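Local coordinates for periplasmic protein TorT (Vibrio parahaemolyticus, PDB 3O1I) that is probably a periplasmic sensor protein, as TorT relatives pass trimethylamine N-oxide signals to the histidine kinase TorS, at residues D[77-88]-D[97-106]; D[248-259]-D[270-278]. All coordinates share one frame; numbering follows the deposited sequence.

Contact 1 (D[77-88]-D[97-106]); sequences YEHNLKSWVGNT and LDLDEEQSTL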
# COMPACT_ATOMS: atom_id res chain seq x y z
N TYR D 77 25.83 -18.51 -9.78
CA TYR D 77 26.30 -18.79 -11.13
C TYR D 77 27.50 -19.72 -11.07
O TYR D 77 28.38 -19.68 -11.95
CB TYR D 77 26.70 -17.48 -11.80
CG TYR D 77 25.70 -16.39 -11.53
CD1 TYR D 77 26.11 -15.08 -11.30
CD2 TYR D 77 24.33 -16.67 -11.52
CE1 TYR D 77 25.18 -14.07 -11.05
CE2 TYR D 77 23.40 -15.67 -11.28
CZ TYR D 77 23.82 -14.37 -11.05
OH TYR D 77 22.90 -13.38 -10.82
N GLU D 78 27.52 -20.55 -10.04
CA GLU D 78 28.60 -21.50 -9.80
C GLU D 78 28.79 -22.48 -10.96
O GLU D 78 29.92 -22.81 -11.33
CB GLU D 78 28.33 -22.29 -8.51
CG GLU D 78 29.51 -23.11 -8.01
CD GLU D 78 29.15 -23.96 -6.80
OE1 GLU D 78 28.00 -23.87 -6.31
OE2 GLU D 78 30.02 -24.73 -6.34
N HIS D 79 27.68 -22.92 -11.53
CA HIS D 79 27.71 -23.87 -12.63
C HIS D 79 26.93 -23.33 -13.83
O HIS D 79 26.50 -24.12 -14.67
CB HIS D 79 27.07 -25.19 -12.19
CG HIS D 79 27.61 -25.73 -10.90
ND1 HIS D 79 28.92 -26.14 -10.76
CD2 HIS D 79 27.02 -25.92 -9.70
CE1 HIS D 79 29.11 -26.57 -9.53
NE2 HIS D 79 27.97 -26.45 -8.86
N ASN D 80 26.75 -22.02 -13.92
CA ASN D 80 25.95 -21.48 -15.02
C ASN D 80 26.36 -20.14 -15.61
O ASN D 80 25.86 -19.77 -16.66
CB ASN D 80 24.49 -21.38 -14.59
CG ASN D 80 24.01 -22.60 -13.84
OD1 ASN D 80 23.83 -23.67 -14.43
ND2 ASN D 80 23.84 -22.47 -12.53
N LEU D 81 27.24 -19.41 -14.94
CA LEU D 81 27.65 -18.09 -15.42
C LEU D 81 27.75 -17.93 -16.94
O LEU D 81 27.11 -17.07 -17.54
CB LEU D 81 28.98 -17.69 -14.77
CG LEU D 81 29.60 -16.38 -15.28
CD1 LEU D 81 28.61 -15.26 -15.16
CD2 LEU D 81 30.86 -16.06 -14.51
N LYS D 82 28.57 -18.78 -17.56
CA LYS D 82 28.78 -18.73 -19.01
C LYS D 82 27.43 -18.83 -19.72
O LYS D 82 27.18 -18.16 -20.72
CB LYS D 82 29.70 -19.89 -19.42
CG LYS D 82 30.24 -19.80 -20.85
CD LYS D 82 31.20 -20.96 -21.14
CE LYS D 82 31.55 -21.05 -22.62
NZ LYS D 82 32.44 -22.22 -22.87
N SER D 83 26.57 -19.68 -19.15
CA SER D 83 25.22 -19.93 -19.65
C SER D 83 24.34 -18.67 -19.68
O SER D 83 23.22 -18.71 -20.18
CB SER D 83 24.57 -21.02 -18.79
OG SER D 83 23.21 -21.23 -19.11
N TRP D 84 24.84 -17.57 -19.13
CA TRP D 84 24.09 -16.31 -19.12
C TRP D 84 24.90 -15.21 -19.79
O TRP D 84 24.34 -14.20 -20.22
CB TRP D 84 23.73 -15.87 -17.69
CG TRP D 84 22.91 -16.85 -16.90
CD1 TRP D 84 23.38 -17.88 -16.13
CD2 TRP D 84 21.48 -16.91 -16.83
NE1 TRP D 84 22.33 -18.58 -15.58
CE2 TRP D 84 21.16 -18.01 -15.99
CE3 TRP D 84 20.44 -16.15 -17.39
CZ2 TRP D 84 19.83 -18.36 -15.70
CZ3 TRP D 84 19.13 -16.51 -17.10
CH2 TRP D 84 18.83 -17.60 -16.27
N VAL D 85 26.22 -15.39 -19.88
CA VAL D 85 27.06 -14.37 -20.48
C VAL D 85 27.95 -14.86 -21.63
O VAL D 85 28.34 -14.07 -22.49
CB VAL D 85 27.96 -13.71 -19.41
CG1 VAL D 85 28.26 -12.27 -19.81
CG2 VAL D 85 27.29 -13.75 -18.06
N GLY D 86 28.27 -16.15 -21.64
CA GLY D 86 29.10 -16.69 -22.70
C GLY D 86 30.60 -16.52 -22.50
O GLY D 86 31.12 -16.83 -21.43
N ASN D 87 31.30 -16.04 -23.52
CA ASN D 87 32.75 -15.87 -23.43
C ASN D 87 33.11 -14.65 -22.62
O ASN D 87 34.28 -14.42 -22.35
CB ASN D 87 33.38 -15.70 -24.82
CG ASN D 87 33.19 -14.29 -25.41
OD1 ASN D 87 32.07 -13.83 -25.61
ND2 ASN D 87 34.31 -13.62 -25.70
N THR D 88 32.11 -13.87 -22.24
CA THR D 88 32.36 -12.66 -21.49
C THR D 88 33.13 -12.94 -20.20
O THR D 88 32.81 -13.86 -19.45
CB THR D 88 31.06 -11.95 -21.14
OG1 THR D 88 30.24 -11.87 -22.31
CG2 THR D 88 31.35 -10.53 -20.66
N LEU D 97 32.35 -14.88 -5.63
CA LEU D 97 31.72 -15.49 -6.79
C LEU D 97 32.29 -16.89 -7.00
O LEU D 97 33.27 -17.07 -7.71
CB LEU D 97 31.97 -14.64 -8.04
CG LEU D 97 31.43 -15.19 -9.36
CD1 LEU D 97 29.97 -15.61 -9.20
CD2 LEU D 97 31.55 -14.12 -10.44
N ASP D 98 31.66 -17.89 -6.39
CA ASP D 98 32.13 -19.27 -6.51
C ASP D 98 31.75 -19.94 -7.83
O ASP D 98 30.59 -20.29 -8.05
CB ASP D 98 31.60 -20.12 -5.35
CG ASP D 98 32.14 -19.69 -4.00
OD1 ASP D 98 33.34 -19.34 -3.92
OD2 ASP D 98 31.37 -19.70 -3.01
N LEU D 99 32.73 -20.14 -8.70
CA LEU D 99 32.50 -20.79 -9.99
C LEU D 99 33.03 -22.23 -9.99
O LEU D 99 33.70 -22.64 -9.05
CB LEU D 99 33.19 -19.99 -11.10
CG LEU D 99 32.74 -18.53 -11.15
CD1 LEU D 99 33.55 -17.76 -12.16
CD2 LEU D 99 31.26 -18.48 -11.50
N ASP D 100 32.70 -22.99 -11.03
CA ASP D 100 33.15 -24.37 -11.16
C ASP D 100 34.45 -24.32 -11.95
O ASP D 100 34.83 -23.26 -12.44
CB ASP D 100 32.08 -25.19 -11.91
CG ASP D 100 32.53 -26.60 -12.22
OD1 ASP D 100 32.99 -27.31 -11.30
OD2 ASP D 100 32.42 -27.00 -13.40
N GLU D 101 35.14 -25.45 -12.08
CA GLU D 101 36.39 -25.47 -12.84
C GLU D 101 36.12 -24.96 -14.26
O GLU D 101 36.96 -24.26 -14.85
CB GLU D 101 36.97 -26.88 -12.91
CG GLU D 101 38.31 -26.92 -13.65
CD GLU D 101 38.94 -28.29 -13.68
OE1 GLU D 101 38.34 -29.21 -14.27
OE2 GLU D 101 40.05 -28.44 -13.12
N GLU D 102 34.95 -25.30 -14.79
CA GLU D 102 34.53 -24.88 -16.12
C GLU D 102 34.10 -23.40 -16.13
O GLU D 102 34.64 -22.59 -16.88
CB GLU D 102 33.37 -25.76 -16.60
CG GLU D 102 32.82 -25.39 -17.97
CD GLU D 102 33.91 -25.20 -19.01
OE1 GLU D 102 34.75 -26.11 -19.17
OE2 GLU D 102 33.92 -24.13 -19.66
N GLN D 103 33.13 -23.06 -15.29
CA GLN D 103 32.65 -21.69 -15.22
C GLN D 103 33.78 -20.73 -14.91
O GLN D 103 33.93 -19.68 -15.55
CB GLN D 103 31.57 -21.57 -14.14
CG GLN D 103 30.35 -22.46 -14.33
CD GLN D 103 29.66 -22.26 -15.67
OE1 GLN D 103 29.55 -21.14 -16.17
NE2 GLN D 103 29.18 -23.35 -16.25
N SER D 104 34.59 -21.09 -13.91
CA SER D 104 35.72 -20.27 -13.46
C SER D 104 36.52 -19.70 -14.61
O SER D 104 37.11 -18.62 -14.51
CB SER D 104 36.64 -21.09 -12.56
OG SER D 104 37.70 -20.29 -12.09
N THR D 105 36.54 -20.43 -15.72
CA THR D 105 37.27 -20.04 -16.92
C THR D 105 36.89 -18.64 -17.40
O THR D 105 37.49 -18.10 -18.33
CB THR D 105 36.97 -21.03 -18.05
OG1 THR D 105 37.08 -22.37 -17.54
CG2 THR D 105 37.96 -20.85 -19.19
N LEU D 106 35.89 -18.05 -16.75
CA LEU D 106 35.41 -16.73 -17.12
C LEU D 106 35.98 -15.62 -16.25
O LEU D 106 36.27 -14.52 -16.74
CB LEU D 106 33.88 -16.73 -17.03
CG LEU D 106 33.19 -17.82 -17.85
CD1 LEU D 106 31.83 -18.13 -17.27
CD2 LEU D 106 33.08 -17.38 -19.31
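Q103 reaches across to the start of helix 82-85, where its OE1 accepts a hydrogen bond from K82 N at 2.9 Å; the N-H points at the oxygen with an angle of 162°, and the donor sits almost on the extension of the CD-OE1 bond. With CG beside its own backbone N and a bend at chi2 (-56°), the Q103 amide comes to lie against the backbone of 78-82, its CG resting near E78 O and its CD against the backbone of H79 and N80. Beside this polar point L106 slides past L81 in the opposite direction, CD1 lying 3.5 Å from L81 CG. The other branch, CD2, turns to the carbonyls of G86 and T88. L81 CD2 also meets L99 CD2 at 3.9 Å, so L81 touches both L99 and L106. Both segments belong to the five-stranded parallel sheet domain of a type 1 periplasmic binding protein, 97-106 forming the later part of the loop between neighbouring strands 90-92 and 107-110. At the outer side the ring of H79 crosses D100 at about a right angle, ND1 3.5 Å from D100 CB, while K82 NZ and E102 OE2, 4.0 Å apart and beyond a salt bridge, may attract weakly. Further in, L81 also packs on V90, and Y77, whose hydroxyl bonds to Q52, stands against L56 of helix 49-62. T88 OG1 bonds to V85 O across the type II' turn 85-88.

Contact 2 (D[248-259]-D[270-278]); sequences KMVQQGRLSVMQ and EKQASPIIK
K248 NZ donates to I276 O at 2.6 Å, lying in the carbonyl plane with a C=O...N angle of 155°. The bond ties the N-terminal end of helix 249-263 to the run without regular structure that returns along it in this periplasmic binding protein fold and leads into strand 278-280, which pairs antiparallel with 244-246. The K248 chain is extended beyond CG and runs beside I276, pointing the same way, and its CE passes 3.8 Å from K278 CB. In the middle the contact turns apolar: both methyls of L255 straddle the A273 methyl, CD2 at 3.2 Å from A273 CB, and CD2 also meets P275 CD at 4.0 Å. With CG opposite the backbone N (chi1 172°), L255 reaches from the helix toward the returning chain. P275 fits between Q251 and Q252, its CB 3.6 Å from Q251 OE1 and its CD near Q252 CG. Outside the pair, I277 turns to helix 116-127, while M249 and V250 face helix 18-32 across the helix. At the far end the Q259 amide meets two successive carbonyls. Its NE2 gives weak, bent bonds to E270 O at 2.6 Å and K271 O at 3.2 Å.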
# COMPACT_ATOMS: atom_id res chain seq x y z
N LYS D 248 36.89 0.90 2.81
CA LYS D 248 36.92 1.80 1.67
C LYS D 248 36.13 1.25 0.50
O LYS D 248 36.63 0.44 -0.27
CB LYS D 248 38.38 2.06 1.25
CG LYS D 248 39.20 2.79 2.30
CD LYS D 248 40.68 2.69 2.02
CE LYS D 248 41.46 2.81 3.31
NZ LYS D 248 42.76 2.08 3.28
N MET D 249 34.89 1.72 0.39
CA MET D 249 33.98 1.29 -0.67
C MET D 249 34.22 2.00 -2.01
O MET D 249 34.43 1.35 -3.03
CB MET D 249 32.53 1.52 -0.21
CG MET D 249 32.16 0.85 1.11
SD MET D 249 32.24 1.95 2.52
CE MET D 249 32.75 0.82 3.79
N VAL D 250 34.15 3.33 -1.99
CA VAL D 250 34.37 4.11 -3.20
C VAL D 250 35.55 3.56 -3.97
O VAL D 250 35.50 3.42 -5.19
CB VAL D 250 34.65 5.59 -2.88
CG1 VAL D 250 35.02 6.32 -4.16
CG2 VAL D 250 33.42 6.23 -2.25
N GLN D 251 36.62 3.24 -3.26
CA GLN D 251 37.81 2.69 -3.90
C GLN D 251 37.59 1.24 -4.34
O GLN D 251 38.12 0.83 -5.37
CB GLN D 251 39.00 2.76 -2.95
CG GLN D 251 40.25 2.07 -3.46
CD GLN D 251 41.46 2.39 -2.62
OE1 GLN D 251 41.59 1.92 -1.48
NE2 GLN D 251 42.35 3.21 -3.16
N GLN D 252 36.82 0.48 -3.55
CA GLN D 252 36.55 -0.91 -3.87
C GLN D 252 35.86 -0.97 -5.22
O GLN D 252 35.91 -1.99 -5.92
CB GLN D 252 35.68 -1.56 -2.79
CG GLN D 252 35.98 -3.04 -2.63
CD GLN D 252 35.39 -3.63 -1.36
OE1 GLN D 252 35.41 -3.00 -0.31
NE2 GLN D 252 34.88 -4.86 -1.45
N GLY D 253 35.23 0.13 -5.58
CA GLY D 253 34.55 0.21 -6.86
C GLY D 253 35.56 0.47 -7.96
O GLY D 253 35.65 -0.28 -8.93
N ARG D 254 36.33 1.55 -7.79
CA ARG D 254 37.36 1.93 -8.76
C ARG D 254 38.18 0.71 -9.12
O ARG D 254 38.47 0.46 -10.28
CB ARG D 254 38.27 3.00 -8.16
CG ARG D 254 37.61 4.35 -7.91
CD ARG D 254 38.50 5.25 -7.05
NE ARG D 254 37.94 6.59 -6.82
CZ ARG D 254 37.78 7.50 -7.78
NH1 ARG D 254 38.15 7.23 -9.03
NH2 ARG D 254 37.27 8.69 -7.49
N LEU D 255 38.54 -0.07 -8.11
CA LEU D 255 39.31 -1.27 -8.32
C LEU D 255 38.71 -2.19 -9.40
O LEU D 255 39.41 -2.60 -10.33
CB LEU D 255 39.47 -2.01 -6.99
CG LEU D 255 40.10 -3.41 -6.93
CD1 LEU D 255 41.23 -3.54 -7.94
CD2 LEU D 255 40.59 -3.67 -5.50
N SER D 256 37.42 -2.50 -9.28
CA SER D 256 36.75 -3.37 -10.26
C SER D 256 36.73 -2.77 -11.66
O SER D 256 36.96 -3.48 -12.63
CB SER D 256 35.31 -3.66 -9.82
OG SER D 256 35.18 -5.02 -9.41
N VAL D 257 36.45 -1.48 -11.76
CA VAL D 257 36.45 -0.82 -13.06
C VAL D 257 37.82 -1.03 -13.71
O VAL D 257 37.93 -1.55 -14.82
CB VAL D 257 36.22 0.69 -12.94
CG1 VAL D 257 36.53 1.37 -14.25
CG2 VAL D 257 34.80 0.96 -12.52
N MET D 258 38.86 -0.60 -12.99
CA MET D 258 40.22 -0.72 -13.47
C MET D 258 40.53 -2.14 -13.89
O MET D 258 41.01 -2.38 -14.99
CB MET D 258 41.20 -0.29 -12.38
CG MET D 258 42.66 -0.47 -12.76
SD MET D 258 43.60 -1.17 -11.40
CE MET D 258 43.27 -2.96 -11.62
N GLN D 259 40.25 -3.10 -13.01
CA GLN D 259 40.51 -4.50 -13.32
C GLN D 259 40.04 -4.90 -14.73
O GLN D 259 40.83 -5.42 -15.52
CB GLN D 259 39.83 -5.43 -12.30
CG GLN D 259 40.40 -5.38 -10.89
CD GLN D 259 40.11 -6.66 -10.14
OE1 GLN D 259 38.98 -7.15 -10.13
NE2 GLN D 259 41.14 -7.22 -9.50
N GLU D 270 45.83 -6.14 -10.80
CA GLU D 270 45.93 -7.16 -9.76
C GLU D 270 44.78 -8.14 -9.92
O GLU D 270 43.62 -7.76 -9.91
CB GLU D 270 45.87 -6.52 -8.37
CG GLU D 270 45.91 -7.53 -7.23
CD GLU D 270 47.10 -8.48 -7.30
OE1 GLU D 270 48.25 -8.03 -7.09
OE2 GLU D 270 46.88 -9.68 -7.58
N LYS D 271 45.12 -9.42 -10.10
CA LYS D 271 44.12 -10.45 -10.27
C LYS D 271 43.15 -10.48 -9.09
O LYS D 271 41.94 -10.31 -9.27
CB LYS D 271 44.78 -11.83 -10.41
CG LYS D 271 43.78 -12.97 -10.57
CD LYS D 271 44.46 -14.33 -10.44
CE LYS D 271 45.48 -14.56 -11.54
NZ LYS D 271 46.18 -15.87 -11.41
N GLN D 272 43.67 -10.71 -7.89
CA GLN D 272 42.82 -10.75 -6.71
C GLN D 272 43.13 -9.55 -5.81
O GLN D 272 43.88 -9.66 -4.85
CB GLN D 272 43.05 -12.04 -5.93
CG GLN D 272 43.03 -13.29 -6.79
CD GLN D 272 43.04 -14.56 -5.96
OE1 GLN D 272 43.47 -14.56 -4.80
NE2 GLN D 272 42.58 -15.65 -6.55
N ALA D 273 42.55 -8.40 -6.15
CA ALA D 273 42.76 -7.18 -5.39
C ALA D 273 41.79 -7.01 -4.21
O ALA D 273 40.73 -7.64 -4.16
CB ALA D 273 42.68 -5.99 -6.32
N SER D 274 42.17 -6.15 -3.28
CA SER D 274 41.40 -5.88 -2.07
C SER D 274 42.04 -4.74 -1.28
O SER D 274 43.14 -4.90 -0.76
CB SER D 274 41.34 -7.15 -1.20
OG SER D 274 42.63 -7.70 -0.99
N PRO D 275 41.37 -3.59 -1.18
CA PRO D 275 41.94 -2.46 -0.44
C PRO D 275 42.30 -2.85 0.99
O PRO D 275 41.96 -3.95 1.46
CB PRO D 275 40.83 -1.41 -0.47
CG PRO D 275 40.03 -1.78 -1.67
CD PRO D 275 39.98 -3.28 -1.56
N ILE D 276 42.99 -1.95 1.67
CA ILE D 276 43.40 -2.22 3.04
C ILE D 276 42.46 -1.54 4.02
O ILE D 276 42.23 -0.33 3.94
CB ILE D 276 44.86 -1.74 3.29
CG1 ILE D 276 45.22 -1.92 4.77
CG2 ILE D 276 45.01 -0.29 2.83
CD1 ILE D 276 46.67 -1.62 5.11
N ILE D 277 41.93 -2.34 4.93
CA ILE D 277 40.99 -1.87 5.95
C ILE D 277 41.65 -0.87 6.90
O ILE D 277 42.70 -1.14 7.47
CB ILE D 277 40.44 -3.07 6.74
CG1 ILE D 277 39.64 -3.98 5.80
CG2 ILE D 277 39.58 -2.60 7.90
CD1 ILE D 277 39.63 -5.42 6.22
N LYS D 278 41.02 0.29 7.07
CA LYS D 278 41.55 1.33 7.93
C LYS D 278 40.69 1.60 9.18
O LYS D 278 39.48 1.81 9.07
CB LYS D 278 41.72 2.63 7.14
CG LYS D 278 42.36 3.75 7.95
CD LYS D 278 41.77 5.10 7.61
CE LYS D 278 42.39 6.21 8.47
NZ LYS D 278 42.11 6.09 9.94

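In the fold
The two contacts share no segment and do not touch: their centres lie 22 Å apart and their nearest atoms about 9 Å. Contact 1 lies farther out, 24 Å from the centre of the chain, and joins two connections flanking strand 90-92; contact 2, at 12 Å, lays an extended run along one helix. Neither is a true core contact: 6 of 17 touching residues are buried in contact 1, 3 of 13 in contact 2. Leucines carry much of the apolar part of contact 1, with one glutamine oxygen receiving a backbone N-H; in contact 2 side-chain nitrogens at both ends donate to backbone carbonyls around a small apolar middle. Strand 107-110 follows contact 1, and its E110 bonds through the backbone to K271 of contact 2.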